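Transcriptional regulator (PDB 2O0Y) probably binds DNA and regulates transcription as a member of the IclR family, pairing a helix-turn-helix domain with a GAF-related C-terminal domain. Local coordinates at residues G154-L159 / G193-H198. Sequence-based numbering, arbitrary orientation.
Sequences GKILLL and GYQLVH
Gln-195, reaching out from an edge strand, lies against Lys-155 and Ile-156 of helix 152-157 and illustrates how one amide side chain can combine aliphatic packing with a polar link. The tight part is where Gln-195 meets these two helix residues, its aliphatic stem against Ile-156 and its amide against the stem of Lys-155. Ile-156 and Gln-195 run past each other in opposite senses, with CD1 of Ile-156 3.7 Å from CG of Gln-195 and CG1 of Ile-156 nearly as close to that same carbon. A bend at chi2 (-80°) then turns the amide of Gln-195 toward Lys-155, whose chain it crosses at about a right angle; CB of Lys-155 stands 3.5 Å from NE2 of Gln-195. That NE2 is doubly employed, donating to the carbonyl O of Lys-185 and to a water at 2.9 Å. The water in turn donates to the backbone O of Lys-155, at 2.7 Å, so the polar link runs through solvent while the direct contact is van der Waals. An alanine in place of Gln-195 would probably leave this water and the Lys-185 carbonyl without their shared donor and open a gap beside Ile-156. Packing is looser toward partly exposed Val-197, where CG1 of Val-197 meets CE of Lys-155 at 4.2 Å; beyond it the lysine bends away and its NZ forms a salt bridge with Glu-200. Within the GAF-related C-terminal domain, strand 195-198 is outermost on one edge of this chain's antiparallel sheet, pairing with strand 205-213, while helix 152-157 packs against the sheet, Ile-156 also touching strands 205-213 and 219-228 and Lys-155 packing on Leu-182 of helix 178-192.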
# COMPACT_ATOMS: atom_id res chain seq x y z
N GLY B 154 -7.42 -19.24 -7.63
CA GLY B 154 -6.16 -18.82 -8.25
C GLY B 154 -6.28 -18.65 -9.77
O GLY B 154 -5.80 -17.68 -10.35
N LYS B 155 -6.89 -19.64 -10.45
CA LYS B 155 -7.08 -19.55 -11.89
C LYS B 155 -8.08 -18.46 -12.33
O LYS B 155 -7.99 -17.95 -13.43
CB LYS B 155 -7.46 -20.92 -12.46
CG LYS B 155 -6.25 -21.87 -12.53
CD LYS B 155 -6.64 -23.32 -12.92
CE LYS B 155 -6.74 -24.26 -11.71
NZ LYS B 155 -5.38 -24.67 -11.13
N ILE B 156 -9.04 -18.12 -11.47
CA ILE B 156 -9.94 -17.00 -11.76
C ILE B 156 -9.14 -15.69 -11.64
O ILE B 156 -9.18 -14.88 -12.54
CB ILE B 156 -11.19 -16.98 -10.85
CG1 ILE B 156 -12.14 -18.17 -11.19
CG2 ILE B 156 -11.93 -15.61 -10.94
CD1 ILE B 156 -12.83 -18.04 -12.55
N LEU B 157 -8.36 -15.52 -10.57
CA LEU B 157 -7.56 -14.29 -10.42
C LEU B 157 -6.58 -14.12 -11.56
O LEU B 157 -6.29 -12.99 -11.94
CB LEU B 157 -6.82 -14.27 -9.09
CG LEU B 157 -7.78 -14.22 -7.90
CD1 LEU B 157 -7.03 -14.57 -6.61
CD2 LEU B 157 -8.41 -12.81 -7.82
N LEU B 158 -6.07 -15.22 -12.12
CA LEU B 158 -5.05 -15.10 -13.18
C LEU B 158 -5.68 -14.70 -14.50
O LEU B 158 -4.96 -14.48 -15.46
CB LEU B 158 -4.27 -16.41 -13.37
CG LEU B 158 -3.27 -16.70 -12.25
CD1 LEU B 158 -2.78 -18.17 -12.30
CD2 LEU B 158 -2.10 -15.68 -12.31
N LEU B 159 -7.01 -14.60 -14.54
CA LEU B 159 -7.73 -14.08 -15.73
C LEU B 159 -7.31 -12.66 -15.98
O LEU B 159 -7.22 -12.23 -17.14
CB LEU B 159 -9.25 -14.10 -15.54
CG LEU B 159 -10.01 -15.42 -15.57
CD1 LEU B 159 -11.49 -15.20 -15.24
CD2 LEU B 159 -9.88 -16.11 -16.90
N GLY B 193 -16.69 -19.35 -17.76
CA GLY B 193 -17.16 -18.29 -16.87
C GLY B 193 -16.92 -18.60 -15.41
O GLY B 193 -17.25 -17.80 -14.54
N TYR B 194 -16.36 -19.77 -15.14
CA TYR B 194 -16.04 -20.17 -13.78
C TYR B 194 -15.03 -21.29 -13.77
O TYR B 194 -14.73 -21.89 -14.81
CB TYR B 194 -17.31 -20.57 -13.00
CG TYR B 194 -18.04 -21.73 -13.60
CD1 TYR B 194 -19.07 -21.54 -14.52
CD2 TYR B 194 -17.70 -23.04 -13.25
CE1 TYR B 194 -19.73 -22.67 -15.11
CE2 TYR B 194 -18.37 -24.17 -13.83
CZ TYR B 194 -19.38 -23.96 -14.72
OH TYR B 194 -20.03 -25.06 -15.27
N GLN B 195 -14.50 -21.57 -12.58
CA GLN B 195 -13.59 -22.69 -12.35
C GLN B 195 -14.18 -23.64 -11.32
O GLN B 195 -14.62 -23.20 -10.28
CB GLN B 195 -12.25 -22.17 -11.82
CG GLN B 195 -11.37 -21.46 -12.87
CD GLN B 195 -10.64 -22.41 -13.73
OE1 GLN B 195 -10.67 -23.60 -13.47
NE2 GLN B 195 -9.96 -21.91 -14.77
N LEU B 196 -14.16 -24.93 -11.62
CA LEU B 196 -14.62 -25.94 -10.67
C LEU B 196 -13.55 -27.03 -10.66
O LEU B 196 -13.34 -27.67 -11.68
CB LEU B 196 -16.00 -26.50 -11.11
CG LEU B 196 -16.47 -27.79 -10.43
CD1 LEU B 196 -16.76 -27.52 -8.97
CD2 LEU B 196 -17.73 -28.21 -11.12
N VAL B 197 -12.83 -27.16 -9.55
CA VAL B 197 -11.66 -28.04 -9.49
C VAL B 197 -11.78 -28.95 -8.26
O VAL B 197 -12.41 -28.56 -7.25
CB VAL B 197 -10.35 -27.21 -9.36
CG1 VAL B 197 -10.24 -26.16 -10.47
CG2 VAL B 197 -10.30 -26.54 -8.05
N HIS B 198 -11.13 -30.11 -8.31
CA HIS B 198 -11.17 -31.08 -7.19
C HIS B 198 -9.77 -31.54 -6.79
O HIS B 198 -9.00 -31.97 -7.64
CB HIS B 198 -11.97 -32.31 -7.61
CG HIS B 198 -13.30 -32.01 -8.22
ND1 HIS B 198 -14.42 -31.72 -7.47
CD2 HIS B 198 -13.70 -31.97 -9.51
CE1 HIS B 198 -15.45 -31.51 -8.27
NE2 HIS B 198 -15.04 -31.67 -9.52
O HOH W 1 -9.75 -19.06 -15.12